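Local coordinates for galactose-1-phosphate uridylyltransferase (Pyrobaculum aerophilum str. IM2, PDB 6K9Z), which probably transfers uridylyl groups between UDP-glucose and hexose 1-phosphates such as galactose 1-phosphate, and binds zinc, iron and UDP, at residues A[1-6]-A[12-17]. The protein carries 1 engineered substitution. Residues are numbered along the deposited sequence; the frame is centred on the assembly and turned at random.
Sequences MEIRKD and YILVSP
Arg4 crosses Val15 at a slant, its CD lying 3.8 Å from Val15 CG2, on the face of a β-hairpin that also carries Glu2 and Ile13. The arginine chain runs extended from CG to NE (chi3 179°), and this carries the guanidinium past the valine to Glu2. Arg4 NE (2.9 Å) and Arg4 NH2 (3.1 Å) both donate to Glu2 OE2. The grip is side-on: the oxygen lies almost in the guanidinium plane, whereas both nitrogens reach it from one face of the carboxylate, well above its plane. Glu2 OE2 also lies 3.8 Å from Val15 CG1, so the valine sits against both members of the salt bridge; Thr63 takes the other carboxylate oxygen. Arg4 NH1 makes a further salt bridge to Glu299 of the second subunit. A methionine here would probably leave Glu2 OE2 without these two donors and remove the salt bridge to Glu299 of that subunit.

On the opposite face, Ile3 and Leu14 stand side by side, a non-hydrogen-bonded pair with Ile3 CG1 and Leu14 CD2 3.5 Å apart. Ile3 CG2, placed anti to the backbone N, turns instead to Tyr12, meeting CB and CD1. Lys5 runs alongside Tyr12, with Lys5 CD 3.7 Å from Tyr12 CE1. Antiparallel pairing is evident from four backbone bonds in two reciprocal pairs, Glu2 with Val15 and Arg4 with Ile13; Ile13 N to Arg4 O is the straightest (167° at the hydrogen).

Strand 2-5 is the middle of a small three-stranded sheet, with 70-71 on its other edge. Leu14 approaches Tyr144, a UDP-binding residue, and Tyr12 packs on helix 151-167. Strand 12-15 pairs in parallel with a strand of the second subunit, continuing the sheet across the dimer interface.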
loop_
_atom_site.group_PDB
_atom_site.type_symbol
_atom_site.label_atom_id
_atom_site.label_comp_id
_atom_site.label_asym_id
_atom_site.label_seq_id
_atom_site.Cartn_x
_atom_site.Cartn_y
_atom_site.Cartn_z
ATOM N N MET A 1 -11.312 20.975 -0.344
ATOM C CA MET A 1 -11.453 19.659 -1.024
ATOM C C MET A 1 -10.759 19.721 -2.388
ATOM O O MET A 1 -11.160 20.547 -3.218
ATOM C CB MET A 1 -12.925 19.300 -1.231
ATOM C CG MET A 1 -13.118 18.013 -2.003
ATOM S SD MET A 1 -14.670 18.029 -2.916
ATOM C CE MET A 1 -14.926 16.278 -3.193
ATOM N N GLU A 2 -9.738 18.887 -2.590
ATOM C CA GLU A 2 -8.976 18.896 -3.864
ATOM C C GLU A 2 -8.143 17.618 -4.007
ATOM O O GLU A 2 -8.094 16.815 -3.061
ATOM C CB GLU A 2 -8.031 20.094 -3.896
ATOM C CG GLU A 2 -6.913 19.992 -2.878
ATOM C CD GLU A 2 -7.168 20.769 -1.601
ATOM O OE1 GLU A 2 -7.864 21.791 -1.669
ATOM O OE2 GLU A 2 -6.672 20.344 -0.546
ATOM N N ILE A 3 -7.537 17.434 -5.178
ATOM C CA ILE A 3 -6.621 16.276 -5.380
ATOM C C ILE A 3 -5.189 16.818 -5.353
ATOM O O ILE A 3 -4.837 17.588 -6.264
ATOM C CB ILE A 3 -6.925 15.526 -6.692
ATOM C CG1 ILE A 3 -8.333 14.930 -6.692
ATOM C CG2 ILE A 3 -5.867 14.466 -6.953
ATOM C CD1 ILE A 3 -8.684 14.170 -7.949
ATOM N N ARG A 4 -4.427 16.480 -4.307
ATOM C CA ARG A 4 -3.016 16.905 -4.224
ATOM C C ARG A 4 -2.124 15.856 -4.860
ATOM O O ARG A 4 -2.497 14.672 -4.930
ATOM C CB ARG A 4 -2.658 17.220 -2.763
ATOM C CG ARG A 4 -3.577 18.213 -2.081
ATOM C CD ARG A 4 -3.052 18.584 -0.721
ATOM N NE ARG A 4 -3.910 19.527 -0.085
ATOM C CZ ARG A 4 -3.636 20.164 1.039
ATOM N NH1 ARG A 4 -2.467 19.990 1.646
ATOM N NH2 ARG A 4 -4.516 21.002 1.548
ATOM N N LYS A 5 -0.940 16.264 -5.319
ATOM C CA LYS A 5 -0.001 15.328 -5.962
ATOM C C LYS A 5 1.317 15.325 -5.195
ATOM O O LYS A 5 1.834 16.385 -4.850
ATOM C CB LYS A 5 0.170 15.671 -7.435
ATOM C CG LYS A 5 1.035 14.732 -8.208
ATOM C CD LYS A 5 0.978 15.117 -9.655
ATOM C CE LYS A 5 2.047 14.465 -10.477
ATOM N NZ LYS A 5 1.791 14.737 -11.902
ATOM N N ASP A 6 1.780 14.120 -4.892
ATOM C CA ASP A 6 3.109 13.907 -4.256
ATOM C C ASP A 6 4.167 14.227 -5.309
ATOM O O ASP A 6 4.205 13.617 -6.364
ATOM C CB ASP A 6 3.202 12.485 -3.701
ATOM C CG ASP A 6 4.503 12.186 -2.990
ATOM O OD1 ASP A 6 5.548 12.623 -3.495
ATOM O OD2 ASP A 6 4.422 11.532 -1.918
ATOM N N TYR A 12 -1.545 10.586 -6.078
ATOM C CA TYR A 12 -2.613 11.558 -5.803
ATOM C C TYR A 12 -3.202 11.314 -4.446
ATOM O O TYR A 12 -3.436 10.182 -4.050
ATOM C CB TYR A 12 -3.718 11.461 -6.863
ATOM C CG TYR A 12 -3.219 11.799 -8.236
ATOM C CD1 TYR A 12 -2.823 13.082 -8.616
ATOM C CD2 TYR A 12 -3.100 10.792 -9.151
ATOM C CE1 TYR A 12 -2.315 13.338 -9.874
ATOM C CE2 TYR A 12 -2.665 11.033 -10.437
ATOM C CZ TYR A 12 -2.241 12.298 -10.784
ATOM O OH TYR A 12 -1.823 12.352 -12.060
ATOM N N ILE A 13 -3.534 12.403 -3.753
ATOM C CA ILE A 13 -4.294 12.332 -2.493
ATOM C C ILE A 13 -5.615 13.087 -2.708
ATOM O O ILE A 13 -5.587 14.308 -3.001
ATOM C CB ILE A 13 -3.483 12.890 -1.306
ATOM C CG1 ILE A 13 -2.062 12.288 -1.290
ATOM C CG2 ILE A 13 -4.202 12.645 0.006
ATOM C CD1 ILE A 13 -1.033 13.078 -2.077
ATOM N N LEU A 14 -6.716 12.408 -2.405
ATOM C CA LEU A 14 -8.078 13.002 -2.445
ATOM C C LEU A 14 -8.329 13.590 -1.071
ATOM O O LEU A 14 -8.628 12.851 -0.097
ATOM C CB LEU A 14 -9.121 11.951 -2.872
ATOM C CG LEU A 14 -8.730 11.006 -4.004
ATOM C CD1 LEU A 14 -9.802 9.944 -4.260
ATOM C CD2 LEU A 14 -8.389 11.716 -5.293
ATOM N N VAL A 15 -8.112 14.904 -0.934
ATOM C CA VAL A 15 -8.253 15.601 0.375
ATOM C C VAL A 15 -9.706 16.105 0.463
ATOM O O VAL A 15 -10.033 16.961 -0.366
ATOM C CB VAL A 15 -7.220 16.742 0.483
ATOM C CG1 VAL A 15 -7.352 17.464 1.809
ATOM C CG2 VAL A 15 -5.807 16.220 0.314
ATOM N N SER A 16 -10.581 15.505 1.264
ATOM C CA SER A 16 -12.053 15.809 1.231
ATOM C C SER A 16 -12.523 15.851 2.643
ATOM O O SER A 16 -12.990 14.829 3.128
ATOM C CB SER A 16 -12.876 14.814 0.490
ATOM O OG SER A 16 -12.394 13.490 0.739
ATOM N N PRO A 17 -12.286 17.007 3.307
ATOM C CA PRO A 17 -12.705 17.253 4.697
ATOM C C PRO A 17 -14.180 17.639 4.914
ATOM O O PRO A 17 -14.871 16.791 5.458
ATOM C CB PRO A 17 -11.810 18.431 5.099
ATOM C CG PRO A 17 -11.631 19.208 3.803
ATOM C CD PRO A 17 -11.518 18.132 2.736
#